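Local coordinates for protein extracellular subtilisin-like serine proteinase (Vibrio sp. PA-44, PDB 1SH7) that probably cleaves proteins as a secreted, calcium-binding serine endopeptidase of the subtilisin (peptidase S8) family, this chain being its cold-adapted catalytic domain, at residues 50-55 against 90-95; 31-36 against 122-127. All coordinates share one frame; numbering follows the deposited sequence.

Contact 1 of 2, residues 50-55 against 90-95; sequences RSVSGY and NIVGVR
Ile91 sits between two parallel-strand bonds: its N donates to Arg50 O (2.9 Å, nearly straight at 177°) and its O accepts Val52 N. Gly93 N then bonds Val52 O at 3.1 Å, and Arg95 N closes the ladder on Tyr55 O. Between them the register slips by one residue, a beta bulge at Gly54: Gly93 O receives weak bonds from both Gly54 N and Tyr55 N, and is also bonded to Ser64 OG. CA-H groups of Ser51 and Val92 add contacts to Ile91 O and Val52 O. Apolar packing is sparse. Val92 CG1, anti to its backbone N (chi1 178°), lies 3.5 Å from Gly54 CA, while Val92 CG2 meets Val52 CG2 at 4.1 Å. On the other face Ser51 OG rests 3.5 Å from Ile91 CG2 and is bonded by Asn42. The polar ends turn elsewhere: Arg50 to Val89 O, Arg95 to Asp59 and to Asp56, a calcium ligand. The pair closes the beta-alpha-beta unit 51-56, 70-79, 90-95; strand 51-56 is outermost in the seven-stranded parallel sheet, strand 90-95 is bonded on its other edge to strand 32-37, and Val94 packs on helix 105-118.

Contact 2 of 2, residues 31-36 against 122-127; sequences VTAYVI and PSVANM
Tyr34 CG stands anti to its carbonyl carbon (chi1 -68°), which carries the ring back along the strand until CE2 is 3.6 Å from Ser123 OG, a hydroxyl in the ring plane at its edge and bonded to Gly121 O. Ile36 CG1 takes the same setting and runs on extended (chi2 168°), putting CD1 3.9 Å from Met127 CG and also against Ala125 CB. On the opposite face Val124 CG1 touches Ala33 CB at 4.0 Å. Between these two faces runs a regular parallel ladder, Thr32 to Ser123 through Val35 to Asn126, at the middle of the subtilase alpha/beta fold, where strand 32-37 leads into Asp37, the predicted charge-relay aspartate. Five bonds hold it. The two bonds of Tyr34, its N to Val124 O (2.8 Å) and its O from Asn126 N, are short and close to straight; Val124 N to Thr32 O comes before them, and Thr32 N to Pro122 O and Ile36 N to Asn126 O lie at the ends. A water donates to Pro122 O at 2.8 Å and also bonds Thr32 OG1, bridging the first rung. The buried Asn126 side chain packs on helices 70-79 and 219-236, its OD1 bonded to Ser128 OG.

Overall arrangement
Both contacts pair parallel strands of one sheet, and backbone bonds between 90-95 and 32-37, such as Asn90 O to Ala33 N, fuse them. Contact 1 lies within the loop that contact 2 closes. Contact 1 is marginal and partly buried, its centre about 15 Å from the centre of the chain; contact 2, its centre about 9 Å from that point, is largely buried. The edge pair is more twisted (34° against 21° between strand directions), bulged and rich in serine, glycine and arginine groups with partners in nearby loops, including a calcium site. The inner pair is regular and mostly apolar, with helices 70-79 and 219-236 against the face of Ala33 and Asn126, near the predicted charge-relay residues and the bound phenylmethanesulfonic acid. Val92 CG2 against Thr32 CG2 continues the packing between contacts.

Contact 1 of 2, residues 50-55 against 90-95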
ATOM      1  N   ARG A  50     -17.992  -1.650   2.201  1.00 15.14           N
ATOM      2  CA  ARG A  50     -17.095  -2.164   1.153  1.00 15.08           C
ATOM      3  C   ARG A  50     -15.997  -3.102   1.666  1.00 15.41           C
ATOM      4  O   ARG A  50     -15.264  -3.697   0.877  1.00 16.34           O
ATOM      5  CB  ARG A  50     -16.449  -1.001   0.389  1.00 15.01           C
ATOM      6  CG  ARG A  50     -17.392  -0.263  -0.552  1.00 14.22           C
ATOM      7  CD  ARG A  50     -16.905   1.122  -1.046  1.00 14.01           C
ATOM      8  NE  ARG A  50     -16.601   2.070   0.033  1.00 12.92           N
ATOM      9  CZ  ARG A  50     -15.361   2.422   0.450  1.00 12.72           C
ATOM     10  NH1 ARG A  50     -15.218   3.314   1.432  1.00 11.31           N
ATOM     11  NH2 ARG A  50     -14.275   1.949  -0.166  1.00 11.23           N
ATOM     12  N   SER A  51     -15.855  -3.204   2.978  1.00 15.55           N
ATOM     13  CA  SER A  51     -14.955  -4.195   3.566  1.00 15.23           C
ATOM     14  C   SER A  51     -15.646  -5.502   4.021  1.00 15.38           C
ATOM     15  O   SER A  51     -16.687  -5.468   4.701  1.00 15.21           O
ATOM     16  CB  SER A  51     -14.185  -3.561   4.737  1.00 15.31           C
ATOM     17  OG  SER A  51     -13.155  -4.430   5.185  1.00 14.86           O
ATOM     18  N   VAL A  52     -15.067  -6.650   3.653  1.00 14.48           N
ATOM     19  CA  VAL A  52     -15.526  -7.952   4.141  1.00 14.80           C
ATOM     20  C   VAL A  52     -14.313  -8.800   4.563  1.00 14.61           C
ATOM     21  O   VAL A  52     -13.171  -8.525   4.183  1.00 14.02           O
ATOM     22  CB  VAL A  52     -16.321  -8.734   3.048  1.00 15.07           C
ATOM     23  CG1 VAL A  52     -17.549  -7.920   2.525  1.00 16.01           C
ATOM     24  CG2 VAL A  52     -15.371  -9.155   1.900  1.00 15.36           C
ATOM     25  N   SER A  53     -14.563  -9.829   5.354  1.00 14.61           N
ATOM     26  CA  SER A  53     -13.517 -10.730   5.784  1.00 14.21           C
ATOM     27  C   SER A  53     -13.069 -11.627   4.605  1.00 13.87           C
ATOM     28  O   SER A  53     -13.860 -11.986   3.729  1.00 13.36           O
ATOM     29  CB  SER A  53     -14.019 -11.602   6.954  1.00 14.39           C
ATOM     30  OG  SER A  53     -14.112 -10.861   8.159  1.00 13.96           O
ATOM     31  N   GLY A  54     -11.798 -11.991   4.600  1.00 12.68           N
ATOM     32  CA  GLY A  54     -11.266 -12.917   3.618  1.00 12.33           C
ATOM     33  C   GLY A  54     -11.064 -14.253   4.330  1.00 12.44           C
ATOM     34  O   GLY A  54     -11.913 -15.160   4.272  1.00 10.42           O
ATOM     35  N   TYR A  55      -9.924 -14.357   5.009  1.00 12.38           N
ATOM     36  CA  TYR A  55      -9.643 -15.465   5.901  1.00 12.42           C
ATOM     37  C   TYR A  55      -8.693 -15.007   7.013  1.00 12.55           C
ATOM     38  O   TYR A  55      -7.900 -14.073   6.822  1.00 13.38           O
ATOM     39  CB  TYR A  55      -9.016 -16.639   5.139  1.00 13.82           C
ATOM     40  CG  TYR A  55      -9.046 -17.919   5.953  1.00 10.95           C
ATOM     41  CD1 TYR A  55     -10.205 -18.685   6.038  1.00 13.62           C
ATOM     42  CD2 TYR A  55      -7.924 -18.352   6.645  1.00 13.14           C
ATOM     43  CE1 TYR A  55     -10.256 -19.850   6.819  1.00 11.26           C
ATOM     44  CE2 TYR A  55      -7.945 -19.540   7.387  1.00 11.08           C
ATOM     45  CZ  TYR A  55      -9.102 -20.279   7.477  1.00 11.49           C
ATOM     46  OH  TYR A  55      -9.107 -21.430   8.264  1.00 10.97           O
ATOM     47  N   ASN A  90     -13.264  -2.078  -3.194  1.00 11.45           N
ATOM     48  CA  ASN A  90     -13.585  -3.177  -2.307  1.00 12.57           C
ATOM     49  C   ASN A  90     -12.367  -3.563  -1.489  1.00 12.19           C
ATOM     50  O   ASN A  90     -11.237  -3.592  -2.001  1.00 11.60           O
ATOM     51  CB  ASN A  90     -14.101  -4.369  -3.119  1.00 13.26           C
ATOM     52  CG  ASN A  90     -15.352  -4.033  -3.888  1.00 17.75           C
ATOM     53  OD1 ASN A  90     -16.382  -3.792  -3.277  1.00 18.25           O
ATOM     54  ND2 ASN A  90     -15.261  -3.975  -5.247  1.00 17.55           N
ATOM     55  N   ILE A  91     -12.588  -3.871  -0.209  1.00 11.56           N
ATOM     56  CA  ILE A  91     -11.520  -4.262   0.701  1.00 11.75           C
ATOM     57  C   ILE A  91     -11.794  -5.682   1.190  1.00 10.94           C
ATOM     58  O   ILE A  91     -12.933  -5.967   1.579  1.00 10.69           O
ATOM     59  CB  ILE A  91     -11.472  -3.290   1.918  1.00 11.47           C
ATOM     60  CG1 ILE A  91     -11.125  -1.837   1.475  1.00 12.41           C
ATOM     61  CG2 ILE A  91     -10.539  -3.822   2.977  1.00 14.18           C
ATOM     62  CD1 ILE A  91      -9.633  -1.621   1.074  1.00 13.82           C
ATOM     63  N   VAL A  92     -10.758  -6.530   1.207  1.00 10.81           N
ATOM     64  CA  VAL A  92     -10.823  -7.865   1.765  1.00 10.82           C
ATOM     65  C   VAL A  92      -9.719  -8.039   2.791  1.00 11.55           C
ATOM     66  O   VAL A  92      -8.530  -7.802   2.475  1.00 11.68           O
ATOM     67  CB  VAL A  92     -10.759  -8.957   0.655  1.00 10.94           C
ATOM     68  CG1 VAL A  92     -10.775 -10.345   1.282  1.00 12.26           C
ATOM     69  CG2 VAL A  92     -11.929  -8.807  -0.313  1.00 11.64           C
ATOM     70  N   GLY A  93     -10.095  -8.452   4.016  1.00 10.93           N
ATOM     71  CA  GLY A  93      -9.141  -8.688   5.108  1.00 11.69           C
ATOM     72  C   GLY A  93      -8.484 -10.052   5.026  1.00 11.69           C
ATOM     73  O   GLY A  93      -9.169 -11.062   4.919  1.00 12.28           O
ATOM     74  N   VAL A  94      -7.154 -10.090   5.027  1.00 11.36           N
ATOM     75  CA  VAL A  94      -6.395 -11.354   5.071  1.00 12.28           C
ATOM     76  C   VAL A  94      -5.500 -11.300   6.295  1.00 11.46           C
ATOM     77  O   VAL A  94      -4.409 -10.732   6.283  1.00 12.28           O
ATOM     78  CB  VAL A  94      -5.583 -11.589   3.779  1.00 12.04           C
ATOM     79  CG1 VAL A  94      -4.920 -12.958   3.779  1.00 14.21           C
ATOM     80  CG2 VAL A  94      -6.484 -11.444   2.557  1.00 13.56           C
ATOM     81  N   ARG A  95      -6.015 -11.798   7.395  1.00 11.52           N
ATOM     82  CA  ARG A  95      -5.345 -11.648   8.664  1.00 11.20           C
ATOM     83  C   ARG A  95      -4.210 -12.670   8.860  1.00 11.42           C
ATOM     84  O   ARG A  95      -4.454 -13.879   9.027  1.00 10.99           O
ATOM     85  CB  ARG A  95      -6.360 -11.706   9.797  1.00 11.98           C
ATOM     86  CG  ARG A  95      -5.742 -11.575  11.198  1.00 10.26           C
ATOM     87  CD  ARG A  95      -6.793 -11.450  12.271  1.00 14.91           C
ATOM     88  NE  ARG A  95      -6.173 -11.153  13.557  1.00 13.31           N
ATOM     89  CZ  ARG A  95      -6.064 -11.967  14.595  1.00 12.27           C
ATOM     90  NH1 ARG A  95      -5.445 -11.528  15.678  1.00 11.90           N
ATOM     91  NH2 ARG A  95      -6.589 -13.169  14.622  1.00 15.15           N
TER

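Contact 2 of 2, residues 31-36 against 122-127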
ATOM      1  N   VAL A  31     -12.788  -2.808  -8.252  1.00 13.10           N
ATOM      2  CA  VAL A  31     -11.445  -3.296  -7.968  1.00 13.02           C
ATOM      3  C   VAL A  31     -11.445  -3.761  -6.507  1.00 12.92           C
ATOM      4  O   VAL A  31     -12.252  -3.296  -5.686  1.00 13.03           O
ATOM      5  CB  VAL A  31     -10.362  -2.212  -8.234  1.00 13.02           C
ATOM      6  CG1 VAL A  31      -8.951  -2.737  -7.957  1.00 13.82           C
ATOM      7  CG2 VAL A  31     -10.461  -1.716  -9.671  1.00 14.97           C
ATOM      8  N   THR A  32     -10.609  -4.737  -6.195  1.00 12.88           N
ATOM      9  CA  THR A  32     -10.565  -5.275  -4.856  1.00 11.49           C
ATOM     10  C   THR A  32      -9.120  -5.185  -4.362  1.00 11.28           C
ATOM     11  O   THR A  32      -8.202  -5.567  -5.081  1.00 11.98           O
ATOM     12  CB  THR A  32     -11.078  -6.713  -4.864  1.00 11.94           C
ATOM     13  OG1 THR A  32     -12.461  -6.771  -5.294  1.00 10.75           O
ATOM     14  CG2 THR A  32     -11.101  -7.320  -3.458  1.00 11.14           C
ATOM     15  N   ALA A  33      -8.948  -4.673  -3.148  1.00 10.82           N
ATOM     16  CA  ALA A  33      -7.646  -4.607  -2.496  1.00 10.86           C
ATOM     17  C   ALA A  33      -7.639  -5.624  -1.384  1.00 10.59           C
ATOM     18  O   ALA A  33      -8.519  -5.572  -0.522  1.00  8.99           O
ATOM     19  CB  ALA A  33      -7.388  -3.227  -1.927  1.00 11.69           C
ATOM     20  N   TYR A  34      -6.633  -6.508  -1.413  1.00 10.42           N
ATOM     21  CA  TYR A  34      -6.446  -7.545  -0.411  1.00 10.51           C
ATOM     22  C   TYR A  34      -5.414  -7.050   0.594  1.00 10.62           C
ATOM     23  O   TYR A  34      -4.270  -6.802   0.224  1.00 10.85           O
ATOM     24  CB  TYR A  34      -6.001  -8.847  -1.081  1.00 10.90           C
ATOM     25  CG  TYR A  34      -7.085  -9.426  -1.919  1.00 11.03           C
ATOM     26  CD1 TYR A  34      -8.031 -10.308  -1.368  1.00 12.51           C
ATOM     27  CD2 TYR A  34      -7.223  -9.056  -3.238  1.00  9.52           C
ATOM     28  CE1 TYR A  34      -9.068 -10.802  -2.133  1.00 12.34           C
ATOM     29  CE2 TYR A  34      -8.276  -9.546  -4.022  1.00 12.29           C
ATOM     30  CZ  TYR A  34      -9.193 -10.413  -3.451  1.00 12.96           C
ATOM     31  OH  TYR A  34     -10.231 -10.902  -4.218  1.00 14.46           O
ATOM     32  N   VAL A  35      -5.835  -6.880   1.846  1.00 10.14           N
ATOM     33  CA  VAL A  35      -4.999  -6.289   2.880  1.00 10.22           C
ATOM     34  C   VAL A  35      -4.457  -7.386   3.757  1.00  9.85           C
ATOM     35  O   VAL A  35      -5.210  -8.001   4.522  1.00 10.06           O
ATOM     36  CB  VAL A  35      -5.806  -5.250   3.661  1.00  9.81           C
ATOM     37  CG1 VAL A  35      -4.994  -4.631   4.767  1.00  8.99           C
ATOM     38  CG2 VAL A  35      -6.356  -4.224   2.688  1.00 11.78           C
ATOM     39  N   ILE A  36      -3.165  -7.690   3.580  1.00  9.75           N
ATOM     40  CA  ILE A  36      -2.516  -8.814   4.249  1.00  9.75           C
ATOM     41  C   ILE A  36      -1.832  -8.205   5.461  1.00 10.42           C
ATOM     42  O   ILE A  36      -0.808  -7.563   5.355  1.00  9.01           O
ATOM     43  CB  ILE A  36      -1.516  -9.530   3.303  1.00  9.74           C
ATOM     44  CG1 ILE A  36      -2.248 -10.059   2.041  1.00 12.33           C
ATOM     45  CG2 ILE A  36      -0.775 -10.642   4.026  1.00 10.33           C
ATOM     46  CD1 ILE A  36      -1.317 -10.534   0.905  1.00 13.42           C
ATOM     47  N   PRO A 122     -10.342  -7.411 -11.076  1.00 13.73           N
ATOM     48  CA  PRO A 122      -9.140  -6.575 -10.909  1.00 13.99           C
ATOM     49  C   PRO A 122      -8.762  -6.495  -9.447  1.00 12.90           C
ATOM     50  O   PRO A 122      -9.587  -6.118  -8.634  1.00 13.74           O
ATOM     51  CB  PRO A 122      -9.586  -5.194 -11.411  1.00 14.63           C
ATOM     52  CG  PRO A 122     -10.704  -5.503 -12.384  1.00 14.46           C
ATOM     53  CD  PRO A 122     -11.412  -6.702 -11.787  1.00 13.72           C
ATOM     54  N   SER A 123      -7.526  -6.836  -9.131  1.00 12.15           N
ATOM     55  CA  SER A 123      -7.088  -6.998  -7.760  1.00 10.97           C
ATOM     56  C   SER A 123      -5.688  -6.424  -7.530  1.00 10.74           C
ATOM     57  O   SER A 123      -4.849  -6.484  -8.409  1.00 11.23           O
ATOM     58  CB  SER A 123      -7.062  -8.485  -7.415  1.00 11.90           C
ATOM     59  OG  SER A 123      -8.332  -9.063  -7.578  1.00  9.39           O
ATOM     60  N   VAL A 124      -5.461  -5.904  -6.327  1.00  9.40           N
ATOM     61  CA  VAL A 124      -4.150  -5.577  -5.828  1.00  9.88           C
ATOM     62  C   VAL A 124      -4.015  -6.077  -4.386  1.00 10.03           C
ATOM     63  O   VAL A 124      -5.014  -6.095  -3.623  1.00  9.93           O
ATOM     64  CB  VAL A 124      -3.886  -4.078  -5.894  1.00  9.13           C
ATOM     65  CG1 VAL A 124      -4.883  -3.258  -5.020  1.00 10.09           C
ATOM     66  CG2 VAL A 124      -2.472  -3.776  -5.529  1.00  9.36           C
ATOM     67  N   ALA A 125      -2.801  -6.481  -4.017  1.00  9.54           N
ATOM     68  CA  ALA A 125      -2.527  -6.938  -2.655  1.00  9.49           C
ATOM     69  C   ALA A 125      -1.594  -5.947  -1.952  1.00  9.28           C
ATOM     70  O   ALA A 125      -0.682  -5.405  -2.585  1.00  7.72           O
ATOM     71  CB  ALA A 125      -1.880  -8.282  -2.667  1.00  9.37           C
ATOM     72  N   ASN A 126      -1.830  -5.747  -0.650  1.00  9.22           N
ATOM     73  CA  ASN A 126      -1.022  -4.888   0.190  1.00  9.71           C
ATOM     74  C   ASN A 126      -0.384  -5.669   1.329  1.00  9.95           C
ATOM     75  O   ASN A 126      -1.093  -6.254   2.139  1.00  9.31           O
ATOM     76  CB  ASN A 126      -1.869  -3.757   0.792  1.00 10.32           C
ATOM     77  CG  ASN A 126      -1.027  -2.723   1.508  1.00  8.46           C
ATOM     78  OD1 ASN A 126      -0.651  -2.907   2.657  1.00 13.58           O
ATOM     79  ND2 ASN A 126      -0.738  -1.631   0.832  1.00  5.81           N
ATOM     80  N   MET A 127       0.951  -5.672   1.367  1.00 10.34           N
ATOM     81  CA  MET A 127       1.723  -6.235   2.464  1.00 10.48           C
ATOM     82  C   MET A 127       2.530  -5.161   3.209  1.00 10.58           C
ATOM     83  O   MET A 127       3.662  -4.890   2.880  1.00 11.11           O
ATOM     84  CB  MET A 127       2.654  -7.345   1.946  1.00 10.99           C
ATOM     85  CG  MET A 127       1.910  -8.470   1.292  1.00 12.33           C
ATOM     86  SD  MET A 127       2.998  -9.806   0.839  1.00 12.31           S
ATOM     87  CE  MET A 127       3.207 -10.542   2.391  1.00 12.66           C
TER
HETATM   88  O   HOH W   1     -12.236  -7.029  -8.242  1.00 14.14           O